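Local coordinates for type II restriction enzyme MspI (Moraxella sp., PDB 1SA3), which recognises the double-stranded DNA sequence 5'-CCGG-3' and cleaves it after the first C, leaving fragments with 5'-phosphates, at residues E35-K43 with Q58-L67; R112-S122 with I198-V209. All coordinates share one frame; numbering follows the deposited sequence.

Contact 1. Residues E35-K43 with Q58-L67; sequences EKYILDIFK and QEKDISSKLL. With NA (sodium ion), chain G.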
loop_
_atom_site.group_PDB
_atom_site.type_symbol
_atom_site.label_atom_id
_atom_site.label_comp_id
_atom_site.label_asym_id
_atom_site.label_seq_id
_atom_site.Cartn_x
_atom_site.Cartn_y
_atom_site.Cartn_z
ATOM N N GLU E 35 11.688 3.488 -1.923
ATOM C CA GLU E 35 10.885 4.701 -2.003
ATOM C C GLU E 35 11.710 5.656 -2.859
ATOM O O GLU E 35 11.206 6.299 -3.778
ATOM C CB GLU E 35 10.670 5.335 -0.629
ATOM C CG GLU E 35 9.971 6.693 -0.725
ATOM C CD GLU E 35 9.764 7.357 0.617
ATOM O OE1 GLU E 35 9.422 6.647 1.583
ATOM O OE2 GLU E 35 9.930 8.593 0.699
ATOM N N LYS E 36 13.000 5.727 -2.560
ATOM C CA LYS E 36 13.903 6.612 -3.279
ATOM C C LYS E 36 14.011 6.233 -4.755
ATOM O O LYS E 36 14.198 7.093 -5.609
ATOM C CB LYS E 36 15.284 6.583 -2.615
ATOM C CG LYS E 36 16.023 7.911 -2.646
ATOM C CD LYS E 36 16.971 7.997 -3.810
ATOM C CE LYS E 36 17.852 9.238 -3.707
ATOM N NZ LYS E 36 18.981 9.168 -4.680
ATOM N N TYR E 37 13.892 4.941 -5.046
ATOM C CA TYR E 37 13.964 4.441 -6.417
ATOM C C TYR E 37 12.839 5.084 -7.233
ATOM O O TYR E 37 13.055 5.525 -8.363
ATOM C CB TYR E 37 13.837 2.915 -6.395
ATOM C CG TYR E 37 14.087 2.186 -7.704
ATOM C CD1 TYR E 37 14.935 2.703 -8.687
ATOM C CD2 TYR E 37 13.516 0.936 -7.925
ATOM C CE1 TYR E 37 15.203 1.974 -9.861
ATOM C CE2 TYR E 37 13.770 0.213 -9.064
ATOM C CZ TYR E 37 14.614 0.731 -10.033
ATOM O OH TYR E 37 14.860 -0.028 -11.150
ATOM N N ILE E 38 11.643 5.159 -6.652
ATOM C CA ILE E 38 10.511 5.780 -7.339
ATOM C C ILE E 38 10.744 7.284 -7.470
ATOM O O ILE E 38 10.527 7.853 -8.535
ATOM C CB ILE E 38 9.171 5.545 -6.579
ATOM C CG1 ILE E 38 8.822 4.056 -6.570
ATOM C CG2 ILE E 38 8.033 6.340 -7.231
ATOM C CD1 ILE E 38 8.514 3.466 -7.941
ATOM N N LEU E 39 11.196 7.922 -6.392
ATOM C CA LEU E 39 11.434 9.356 -6.410
ATOM C C LEU E 39 12.428 9.763 -7.499
ATOM O O LEU E 39 12.227 10.775 -8.178
ATOM C CB LEU E 39 11.926 9.838 -5.043
ATOM C CG LEU E 39 10.990 9.683 -3.834
ATOM C CD1 LEU E 39 11.734 10.088 -2.571
ATOM C CD2 LEU E 39 9.747 10.544 -4.003
ATOM N N ASP E 40 13.480 8.970 -7.679
ATOM C CA ASP E 40 14.485 9.276 -8.690
ATOM C C ASP E 40 13.986 9.052 -10.115
ATOM O O ASP E 40 14.320 9.814 -11.021
ATOM C CB ASP E 40 15.754 8.451 -8.446
ATOM C CG ASP E 40 16.590 8.992 -7.295
ATOM O OD1 ASP E 40 16.249 10.071 -6.765
ATOM O OD2 ASP E 40 17.590 8.337 -6.928
ATOM N N ILE E 41 13.192 8.007 -10.322
ATOM C CA ILE E 41 12.665 7.741 -11.651
ATOM C C ILE E 41 11.775 8.913 -12.080
ATOM O O ILE E 41 11.780 9.304 -13.248
ATOM C CB ILE E 41 11.856 6.417 -11.685
ATOM C CG1 ILE E 41 12.805 5.226 -11.540
ATOM C CG2 ILE E 41 11.065 6.313 -12.990
ATOM C CD1 ILE E 41 12.107 3.884 -11.358
ATOM N N PHE E 42 11.041 9.481 -11.121
ATOM C CA PHE E 42 10.138 10.603 -11.383
ATOM C C PHE E 42 10.621 11.923 -10.784
ATOM O O PHE E 42 9.813 12.776 -10.412
ATOM C CB PHE E 42 8.734 10.289 -10.835
ATOM C CG PHE E 42 8.028 9.184 -11.576
ATOM C CD1 PHE E 42 8.324 7.852 -11.312
ATOM C CD2 PHE E 42 7.098 9.482 -12.571
ATOM C CE1 PHE E 42 7.710 6.829 -12.023
ATOM C CE2 PHE E 42 6.470 8.467 -13.296
ATOM C CZ PHE E 42 6.775 7.135 -13.024
ATOM N N LYS E 43 11.935 12.096 -10.711
ATOM C CA LYS E 43 12.530 13.299 -10.134
ATOM C C LYS E 43 12.231 14.555 -10.940
ATOM O O LYS E 43 11.919 15.602 -10.374
ATOM C CB LYS E 43 14.047 13.118 -10.011
ATOM C CG LYS E 43 14.746 14.230 -9.250
ATOM C CD LYS E 43 16.247 13.986 -9.208
ATOM C CE LYS E 43 16.922 14.914 -8.213
ATOM N NZ LYS E 43 16.387 14.692 -6.841
ATOM N N GLN E 58 14.049 -1.939 -17.156
ATOM C CA GLN E 58 13.460 -2.097 -15.831
ATOM C C GLN E 58 12.753 -0.826 -15.381
ATOM O O GLN E 58 11.593 -0.873 -14.979
ATOM C CB GLN E 58 14.528 -2.519 -14.812
ATOM C CG GLN E 58 13.991 -2.761 -13.395
ATOM C CD GLN E 58 14.930 -3.609 -12.556
ATOM O OE1 GLN E 58 15.164 -4.778 -12.861
ATOM N NE2 GLN E 58 15.477 -3.025 -11.499
ATOM N N GLU E 59 13.432 0.312 -15.457
ATOM C CA GLU E 59 12.794 1.554 -15.046
ATOM C C GLU E 59 11.634 1.901 -15.977
ATOM O O GLU E 59 10.689 2.581 -15.575
ATOM C CB GLU E 59 13.810 2.700 -14.999
ATOM C CG GLU E 59 14.746 2.630 -13.792
ATOM C CD GLU E 59 15.876 1.615 -13.956
ATOM O OE1 GLU E 59 16.352 1.077 -12.933
ATOM O OE2 GLU E 59 16.302 1.366 -15.103
ATOM N N LYS E 60 11.700 1.436 -17.222
ATOM C CA LYS E 60 10.615 1.703 -18.162
ATOM C C LYS E 60 9.388 0.913 -17.713
ATOM O O LYS E 60 8.266 1.416 -17.761
ATOM C CB LYS E 60 10.978 1.292 -19.590
ATOM C CG LYS E 60 9.877 1.653 -20.590
ATOM C CD LYS E 60 10.111 1.094 -21.990
ATOM C CE LYS E 60 8.968 1.509 -22.926
ATOM N NZ LYS E 60 9.014 0.844 -24.251
ATOM N N ASP E 61 9.605 -0.326 -17.273
ATOM C CA ASP E 61 8.500 -1.161 -16.804
ATOM C C ASP E 61 7.852 -0.514 -15.582
ATOM O O ASP E 61 6.634 -0.458 -15.478
ATOM C CB ASP E 61 8.988 -2.567 -16.431
ATOM C CG ASP E 61 7.867 -3.454 -15.895
ATOM O OD1 ASP E 61 6.846 -3.626 -16.598
ATOM O OD2 ASP E 61 7.996 -3.988 -14.767
ATOM N N ILE E 62 8.681 -0.026 -14.666
ATOM C CA ILE E 62 8.199 0.622 -13.446
ATOM C C ILE E 62 7.436 1.907 -13.764
ATOM O O ILE E 62 6.292 2.086 -13.327
ATOM C CB ILE E 62 9.384 0.935 -12.505
ATOM C CG1 ILE E 62 10.034 -0.385 -12.062
ATOM C CG2 ILE E 62 8.908 1.768 -11.307
ATOM C CD1 ILE E 62 11.394 -0.210 -11.354
ATOM N N SER E 63 8.054 2.794 -14.544
ATOM C CA SER E 63 7.402 4.045 -14.901
ATOM C C SER E 63 6.112 3.827 -15.721
ATOM O O SER E 63 5.108 4.509 -15.494
ATOM C CB SER E 63 8.389 4.963 -15.643
ATOM O OG SER E 63 8.891 4.367 -16.825
ATOM N N SER E 64 6.130 2.883 -16.660
ATOM C CA SER E 64 4.935 2.596 -17.463
ATOM C C SER E 64 3.796 2.054 -16.592
ATOM O O SER E 64 2.638 2.400 -16.788
ATOM C CB SER E 64 5.241 1.581 -18.572
ATOM O OG SER E 64 6.005 2.169 -19.610
ATOM N N LYS E 65 4.122 1.193 -15.635
ATOM C CA LYS E 65 3.094 0.654 -14.754
ATOM C C LYS E 65 2.483 1.780 -13.921
ATOM O O LYS E 65 1.285 1.772 -13.637
ATOM C CB LYS E 65 3.679 -0.419 -13.820
ATOM C CG LYS E 65 3.883 -1.780 -14.472
ATOM C CD LYS E 65 4.629 -2.731 -13.551
ATOM C CE LYS E 65 4.788 -4.098 -14.205
ATOM N NZ LYS E 65 5.634 -5.032 -13.412
ATOM N N LEU E 66 3.299 2.746 -13.521
ATOM C CA LEU E 66 2.776 3.847 -12.720
ATOM C C LEU E 66 1.845 4.728 -13.558
ATOM O O LEU E 66 0.745 5.076 -13.116
ATOM C CB LEU E 66 3.923 4.674 -12.125
ATOM C CG LEU E 66 3.524 5.604 -10.962
ATOM C CD1 LEU E 66 4.690 5.738 -9.973
ATOM C CD2 LEU E 66 3.108 6.970 -11.498
ATOM N N LEU E 67 2.271 5.080 -14.767
ATOM C CA LEU E 67 1.432 5.909 -15.635
ATOM C C LEU E 67 0.158 5.164 -16.032
ATOM O O LEU E 67 -0.916 5.761 -16.169
ATOM C CB LEU E 67 2.206 6.329 -16.893
ATOM C CG LEU E 67 3.430 7.235 -16.696
ATOM C CD1 LEU E 67 4.077 7.515 -18.048
ATOM C CD2 LEU E 67 3.028 8.538 -16.012
HETATM NA NA NA G . 8.478 8.244 3.022
HETATM O O HOH W 1 7.185 9.275 4.603
HETATM O O HOH W 2 7.663 6.249 4.084
#
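The ring of Y37 has the CD1 methyl of I41 over one face, off centre, and the carboxylate oxygen OE1 of E59 at its edge. The I62 methyl CD1 comes in obliquely, 3.3 Å from Y37 CE2. The F42 ring meets L67 CD2 at its edge, while L66 CD1 approaches obliquely, 3.8 Å from F42 CE1. Y37 on the helix and F42 just past its end flank the crossing of helices 35-41 and 58-67, whose axes approach to 10.9 Å and cross at -84°. The pair packs on the central sheet of the PDDEXK nuclease fold.

Between the rings the packing is aliphatic. I62 CG2 sits 3.8 Å from both I38 CD1 and I41 CD1. F42 is the first residue to leave the helix, and it points toward S63 and L66.

The polar part gathers at the Y37 hydroxyl. With CG anti to the backbone N (chi1 -171°), the ring stretches across to the start of segment 58-67. There OH gives its proton to E59 OE1, from above the carboxylate plane. The carboxylate is turned 76° from the ring. E59 OE1 also has a hydrogen bond with T3, so the N-terminal residues join this corner.

At the far end of segment 35-43, E35 holds a sodium ion with both carboxylate oxygens. D84 OD2, the backbone O of D99 and two waters complete the site. Thus one helix both packs against its neighbour and supplies a metal ligand. The Y37 hydroxyl also accepts a nearly straight bond from Q58 NE2 at 3.1 Å, in the plane of the Q58 amide.

Contact 2. Residues R112-S122 with I198-V209; sequences RLVPLNIKHSS and ILHPDLLIRFQV. With nucleotides of chain A.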
loop_
_atom_site.group_PDB
_atom_site.type_symbol
_atom_site.label_atom_id
_atom_site.label_comp_id
_atom_site.label_asym_id
_atom_site.label_seq_id
_atom_site.Cartn_x
_atom_site.Cartn_y
_atom_site.Cartn_z
ATOM N N ARG E 112 -1.724 17.219 -11.603
ATOM C CA ARG E 112 -2.323 16.162 -10.796
ATOM C C ARG E 112 -1.321 15.740 -9.736
ATOM O O ARG E 112 -0.166 15.446 -10.047
ATOM C CB ARG E 112 -2.685 14.963 -11.685
ATOM C CG ARG E 112 -2.928 13.629 -10.948
ATOM C CD ARG E 112 -4.060 13.700 -9.951
ATOM N NE ARG E 112 -4.175 12.499 -9.123
ATOM C CZ ARG E 112 -4.540 11.301 -9.576
ATOM N NH1 ARG E 112 -4.830 11.120 -10.855
ATOM N NH2 ARG E 112 -4.619 10.279 -8.738
ATOM N N LEU E 113 -1.746 15.753 -8.482
ATOM C CA LEU E 113 -0.877 15.316 -7.401
ATOM C C LEU E 113 -1.211 13.846 -7.191
ATOM O O LEU E 113 -2.388 13.467 -7.185
ATOM C CB LEU E 113 -1.157 16.097 -6.123
ATOM C CG LEU E 113 -0.311 15.693 -4.909
ATOM C CD1 LEU E 113 1.152 16.060 -5.154
ATOM C CD2 LEU E 113 -0.847 16.385 -3.669
ATOM N N VAL E 114 -0.185 13.013 -7.041
ATOM C CA VAL E 114 -0.406 11.585 -6.838
ATOM C C VAL E 114 0.257 11.073 -5.562
ATOM O O VAL E 114 1.445 10.726 -5.566
ATOM C CB VAL E 114 0.144 10.746 -8.012
ATOM C CG1 VAL E 114 -0.320 9.294 -7.874
ATOM C CG2 VAL E 114 -0.308 11.325 -9.334
ATOM N N PRO E 115 -0.493 11.037 -4.446
ATOM C CA PRO E 115 0.059 10.549 -3.182
ATOM C C PRO E 115 0.278 9.046 -3.343
ATOM O O PRO E 115 -0.543 8.341 -3.956
ATOM C CB PRO E 115 -1.034 10.899 -2.169
ATOM C CG PRO E 115 -2.282 10.837 -2.988
ATOM C CD PRO E 115 -1.860 11.554 -4.247
ATOM N N LEU E 116 1.389 8.561 -2.805
ATOM C CA LEU E 116 1.734 7.153 -2.946
ATOM C C LEU E 116 2.026 6.447 -1.643
ATOM O O LEU E 116 2.475 7.060 -0.674
ATOM C CB LEU E 116 2.993 7.012 -3.815
ATOM C CG LEU E 116 3.218 7.850 -5.073
ATOM C CD1 LEU E 116 4.714 7.839 -5.413
ATOM C CD2 LEU E 116 2.401 7.307 -6.235
ATOM N N ASN E 117 1.779 5.145 -1.632
ATOM C CA ASN E 117 2.124 4.316 -0.487
ATOM C C ASN E 117 3.089 3.309 -1.124
ATOM O O ASN E 117 2.757 2.677 -2.124
ATOM C CB ASN E 117 0.916 3.595 0.098
ATOM C CG ASN E 117 1.295 2.705 1.275
ATOM O OD1 ASN E 117 1.622 1.536 1.096
ATOM N ND2 ASN E 117 1.276 3.267 2.479
ATOM N N ILE E 118 4.277 3.170 -0.553
ATOM C CA ILE E 118 5.288 2.280 -1.126
ATOM C C ILE E 118 5.825 1.282 -0.120
ATOM O O ILE E 118 6.192 1.659 0.988
ATOM C CB ILE E 118 6.477 3.100 -1.673
ATOM C CG1 ILE E 118 5.949 4.226 -2.565
ATOM C CG2 ILE E 118 7.439 2.189 -2.461
ATOM C CD1 ILE E 118 7.020 5.199 -3.061
ATOM N N LYS E 119 5.877 0.011 -0.517
ATOM C CA LYS E 119 6.381 -1.044 0.353
ATOM C C LYS E 119 7.233 -2.037 -0.421
ATOM O O LYS E 119 7.235 -2.051 -1.655
ATOM C CB LYS E 119 5.235 -1.835 0.986
ATOM C CG LYS E 119 4.320 -1.061 1.901
ATOM C CD LYS E 119 3.227 -1.992 2.458
ATOM C CE LYS E 119 2.148 -1.198 3.169
ATOM N NZ LYS E 119 2.714 -0.304 4.228
ATOM N N HIS E 120 7.971 -2.856 0.325
ATOM C CA HIS E 120 8.787 -3.914 -0.269
ATOM C C HIS E 120 8.463 -5.160 0.543
ATOM O O HIS E 120 8.188 -5.079 1.740
ATOM C CB HIS E 120 10.286 -3.611 -0.164
ATOM C CG HIS E 120 10.909 -4.055 1.125
ATOM N ND1 HIS E 120 10.649 -3.442 2.332
ATOM C CD2 HIS E 120 11.781 -5.056 1.391
ATOM C CE1 HIS E 120 11.331 -4.048 3.287
ATOM N NE2 HIS E 120 12.028 -5.032 2.743
ATOM N N SER E 121 8.494 -6.310 -0.110
ATOM C CA SER E 121 8.195 -7.569 0.555
ATOM C C SER E 121 8.673 -8.715 -0.311
ATOM O O SER E 121 8.824 -8.567 -1.523
ATOM C CB SER E 121 6.687 -7.720 0.776
ATOM O OG SER E 121 6.384 -8.970 1.380
ATOM N N SER E 122 8.895 -9.861 0.324
ATOM C CA SER E 122 9.323 -11.053 -0.390
ATOM C C SER E 122 8.081 -11.870 -0.701
ATOM O O SER E 122 8.155 -12.861 -1.414
ATOM C CB SER E 122 10.277 -11.872 0.477
ATOM O OG SER E 122 9.647 -12.222 1.694
ATOM N N ILE E 198 -3.338 14.740 -0.517
ATOM C CA ILE E 198 -2.091 14.254 0.079
ATOM C C ILE E 198 -2.260 13.377 1.328
ATOM O O ILE E 198 -1.377 12.579 1.654
ATOM C CB ILE E 198 -1.138 15.435 0.381
ATOM C CG1 ILE E 198 0.281 14.908 0.616
ATOM C CG2 ILE E 198 -1.637 16.221 1.587
ATOM C CD1 ILE E 198 1.333 16.011 0.637
ATOM N N LEU E 199 -3.395 13.497 2.014
ATOM C CA LEU E 199 -3.641 12.694 3.212
ATOM C C LEU E 199 -4.020 11.238 2.910
ATOM O O LEU E 199 -4.019 10.401 3.809
ATOM C CB LEU E 199 -4.765 13.316 4.050
ATOM C CG LEU E 199 -4.516 14.745 4.544
ATOM C CD1 LEU E 199 -5.761 15.274 5.239
ATOM C CD2 LEU E 199 -3.324 14.749 5.494
ATOM N N HIS E 200 -4.354 10.944 1.657
ATOM C CA HIS E 200 -4.764 9.588 1.264
ATOM C C HIS E 200 -4.068 9.133 -0.019
ATOM O O HIS E 200 -4.250 9.737 -1.078
ATOM C CB HIS E 200 -6.283 9.557 1.057
ATOM C CG HIS E 200 -7.051 10.116 2.210
ATOM N ND1 HIS E 200 -7.112 9.489 3.437
ATOM C CD2 HIS E 200 -7.727 11.283 2.348
ATOM C CE1 HIS E 200 -7.786 10.248 4.282
ATOM N NE2 HIS E 200 -8.169 11.342 3.647
ATOM N N PRO E 201 -3.284 8.044 0.051
ATOM C CA PRO E 201 -2.573 7.530 -1.132
ATOM C C PRO E 201 -3.541 7.156 -2.254
ATOM O O PRO E 201 -4.616 6.606 -1.988
ATOM C CB PRO E 201 -1.846 6.289 -0.603
ATOM C CG PRO E 201 -1.777 6.503 0.873
ATOM C CD PRO E 201 -3.076 7.163 1.213
ATOM N N ASP E 202 -3.149 7.445 -3.496
ATOM C CA ASP E 202 -3.950 7.130 -4.674
ATOM C C ASP E 202 -3.457 5.867 -5.369
ATOM O O ASP E 202 -4.204 5.219 -6.109
ATOM C CB ASP E 202 -3.909 8.280 -5.689
ATOM C CG ASP E 202 -4.756 9.462 -5.268
ATOM O OD1 ASP E 202 -5.601 9.291 -4.363
ATOM O OD2 ASP E 202 -4.584 10.555 -5.849
ATOM N N LEU E 203 -2.191 5.531 -5.138
ATOM C CA LEU E 203 -1.587 4.354 -5.743
ATOM C C LEU E 203 -0.843 3.551 -4.690
ATOM O O LEU E 203 -0.220 4.118 -3.797
ATOM C CB LEU E 203 -0.581 4.757 -6.827
ATOM C CG LEU E 203 -1.041 5.469 -8.098
ATOM C CD1 LEU E 203 0.185 5.733 -8.976
ATOM C CD2 LEU E 203 -2.050 4.608 -8.846
ATOM N N LEU E 204 -0.914 2.231 -4.802
ATOM C CA LEU E 204 -0.215 1.344 -3.882
ATOM C C LEU E 204 0.868 0.664 -4.720
ATOM O O LEU E 204 0.572 -0.095 -5.657
ATOM C CB LEU E 204 -1.173 0.297 -3.307
ATOM C CG LEU E 204 -2.469 0.859 -2.709
ATOM C CD1 LEU E 204 -3.331 -0.286 -2.185
ATOM C CD2 LEU E 204 -2.133 1.858 -1.578
ATOM N N ILE E 205 2.115 0.969 -4.390
ATOM C CA ILE E 205 3.272 0.431 -5.093
ATOM C C ILE E 205 3.878 -0.666 -4.235
ATOM O O ILE E 205 4.216 -0.437 -3.082
ATOM C CB ILE E 205 4.330 1.543 -5.330
ATOM C CG1 ILE E 205 3.716 2.658 -6.180
ATOM C CG2 ILE E 205 5.574 0.972 -6.010
ATOM C CD1 ILE E 205 4.658 3.831 -6.444
ATOM N N ARG E 206 3.998 -1.861 -4.803
ATOM C CA ARG E 206 4.554 -2.997 -4.082
ATOM C C ARG E 206 5.734 -3.619 -4.821
ATOM O O ARG E 206 5.561 -4.239 -5.872
ATOM C CB ARG E 206 3.483 -4.071 -3.873
ATOM C CG ARG E 206 2.263 -3.613 -3.090
ATOM C CD ARG E 206 2.612 -3.261 -1.654
ATOM N NE ARG E 206 1.423 -2.897 -0.889
ATOM C CZ ARG E 206 0.423 -3.730 -0.621
ATOM N NH1 ARG E 206 0.465 -4.984 -1.052
ATOM N NH2 ARG E 206 -0.625 -3.309 0.073
ATOM N N PHE E 207 6.929 -3.443 -4.271
ATOM C CA PHE E 207 8.136 -4.019 -4.857
ATOM C C PHE E 207 8.327 -5.413 -4.284
ATOM O O PHE E 207 8.283 -5.603 -3.063
ATOM C CB PHE E 207 9.371 -3.191 -4.505
ATOM C CG PHE E 207 9.508 -1.935 -5.297
ATOM C CD1 PHE E 207 9.130 -0.714 -4.756
ATOM C CD2 PHE E 207 10.024 -1.968 -6.583
ATOM C CE1 PHE E 207 9.267 0.463 -5.498
ATOM C CE2 PHE E 207 10.167 -0.804 -7.330
ATOM C CZ PHE E 207 9.786 0.415 -6.784
ATOM N N GLN E 208 8.503 -6.390 -5.162
ATOM C CA GLN E 208 8.751 -7.745 -4.712
ATOM C C GLN E 208 10.275 -7.852 -4.662
ATOM O O GLN E 208 10.955 -7.740 -5.685
ATOM C CB GLN E 208 8.177 -8.760 -5.692
ATOM C CG GLN E 208 8.385 -10.192 -5.236
ATOM C CD GLN E 208 7.687 -11.180 -6.142
ATOM O OE1 GLN E 208 7.772 -11.078 -7.369
ATOM N NE2 GLN E 208 7.002 -12.147 -5.547
ATOM N N VAL E 209 10.797 -8.050 -3.460
ATOM C CA VAL E 209 12.233 -8.135 -3.248
ATOM C C VAL E 209 12.558 -9.414 -2.501
ATOM O O VAL E 209 12.074 -9.630 -1.388
ATOM C CB VAL E 209 12.719 -6.935 -2.425
ATOM C CG1 VAL E 209 14.213 -7.023 -2.209
ATOM C CG2 VAL E 209 12.357 -5.636 -3.145
ATOM P P DG A 6 7.774 -2.535 4.361
ATOM O OP1 DG A 6 8.359 -2.119 3.058
ATOM O OP2 DG A 6 6.312 -2.812 4.451
ATOM O "O5'" DG A 6 8.535 -3.811 4.924
ATOM C "C5'" DG A 6 7.864 -5.053 5.101
ATOM C "C4'" DG A 6 8.746 -5.998 5.877
ATOM O "O4'" DG A 6 8.524 -5.695 7.279
ATOM C "C3'" DG A 6 8.340 -7.458 5.706
ATOM O "O3'" DG A 6 9.202 -8.205 4.868
ATOM C "C2'" DG A 6 8.381 -8.049 7.101
ATOM C "C1'" DG A 6 8.419 -6.876 8.062
ATOM N N9 DG A 6 7.117 -6.879 8.725
ATOM C C8 DG A 6 6.017 -6.103 8.430
ATOM N N7 DG A 6 4.945 -6.459 9.096
ATOM C C5 DG A 6 5.372 -7.506 9.904
ATOM C C6 DG A 6 4.650 -8.304 10.845
ATOM O O6 DG A 6 3.449 -8.248 11.145
ATOM N N1 DG A 6 5.474 -9.254 11.450
ATOM C C2 DG A 6 6.819 -9.423 11.180
ATOM N N2 DG A 6 7.451 -10.405 11.860
ATOM N N3 DG A 6 7.497 -8.689 10.306
ATOM C C4 DG A 6 6.718 -7.757 9.710
ATOM P P DG A 7 8.635 -9.543 4.185
ATOM O OP1 DG A 7 9.545 -9.864 3.065
ATOM O OP2 DG A 7 7.178 -9.415 3.935
ATOM O "O5'" DG A 7 8.820 -10.624 5.331
ATOM C "C5'" DG A 7 10.058 -10.717 6.024
ATOM C "C4'" DG A 7 10.042 -11.902 6.957
ATOM O "O4'" DG A 7 9.109 -11.646 8.037
ATOM C "C3'" DG A 7 9.591 -13.201 6.290
ATOM O "O3'" DG A 7 10.394 -14.289 6.740
ATOM C "C2'" DG A 7 8.165 -13.376 6.775
ATOM C "C1'" DG A 7 8.211 -12.735 8.154
ATOM N N9 DG A 7 6.915 -12.216 8.577
ATOM C C8 DG A 7 6.230 -11.151 8.043
ATOM N N7 DG A 7 5.055 -10.976 8.584
ATOM C C5 DG A 7 4.963 -11.974 9.545
ATOM C C6 DG A 7 3.909 -12.297 10.451
ATOM O O6 DG A 7 2.804 -11.745 10.588
ATOM N N1 DG A 7 4.239 -13.391 11.249
ATOM C C2 DG A 7 5.428 -14.088 11.187
ATOM N N2 DG A 7 5.564 -15.112 12.040
ATOM N N3 DG A 7 6.410 -13.798 10.351
ATOM C C4 DG A 7 6.112 -12.740 9.564
HETATM O O HOH W 3 1.924 -0.227 -1.181
HETATM O O HOH W 4 -0.447 -0.616 0.848
#
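P115 fits its ring against the bend before strand 203-209. Its CG reaches 3.0 Å from H200 O, and its CD lies 3.3 Å from D202 OD2. P201 lays its CB against N117, 3.9 Å from N117 CB. D202 N bonds to P115 O, and the same carboxylate that borders the proline takes R112 NH2 in a salt bridge of 2.9 Å to OD2. The R112 chain bends at chi2 (60°) to reach it. D202 OD2 is met from above its plane and is also bonded by G196 N.

Beyond this bend the strands run parallel, 18° apart, and bond in ladder fashion from N117 to V209. On one face, L203 CD1 fills the notch between V114 CG1 and L116 CD2. I205 CD1 then sits between L116 CD1 and I118 CG1, 4.1 Å from each. The I118 methyl CG2 meets the edge of the F207 ring.

The other face is mainly polar; L204 is the apolar exception, with CD2 against N117 CB. N117 OD1 and R206 are bridged by water 4, which accepts from R206 NH2. N117 ND2 bonds to K97, and R206 also pairs with the C-terminal carboxylate of G262.

The C-terminal end of strand 112-121, with S122 just beyond it, grips the DNA. H120 N and ND1 both bond to OP1 of DG6 of chain A, ND1 at 2.7 Å. S121 OG holds OP2 of DG7 of chain A, while S122 N and OG share its OP1. This parallel pair belongs to the central mixed sheet of the PDDEXK nucleases, with its end set against the DNA backbone.

Both contacts are largely buried, but contact 2 lies near the centre of the chain and contact 1 further out. Contact 1 joins two helices mainly through side chains. Contact 2 joins two neighbouring strands mainly through backbone bonds. The helices lie over the apolar face of these strands, where I38 CD1 reaches 3.5 Å from F207 CZ and L66 packs on L203 and I205. The two contacts therefore share one hydrophobic layer. A second tie runs through D99, which binds the sodium ion of contact 1 through its backbone O and takes I118 N of contact 2 on OD2. Only contact 2 touches the DNA.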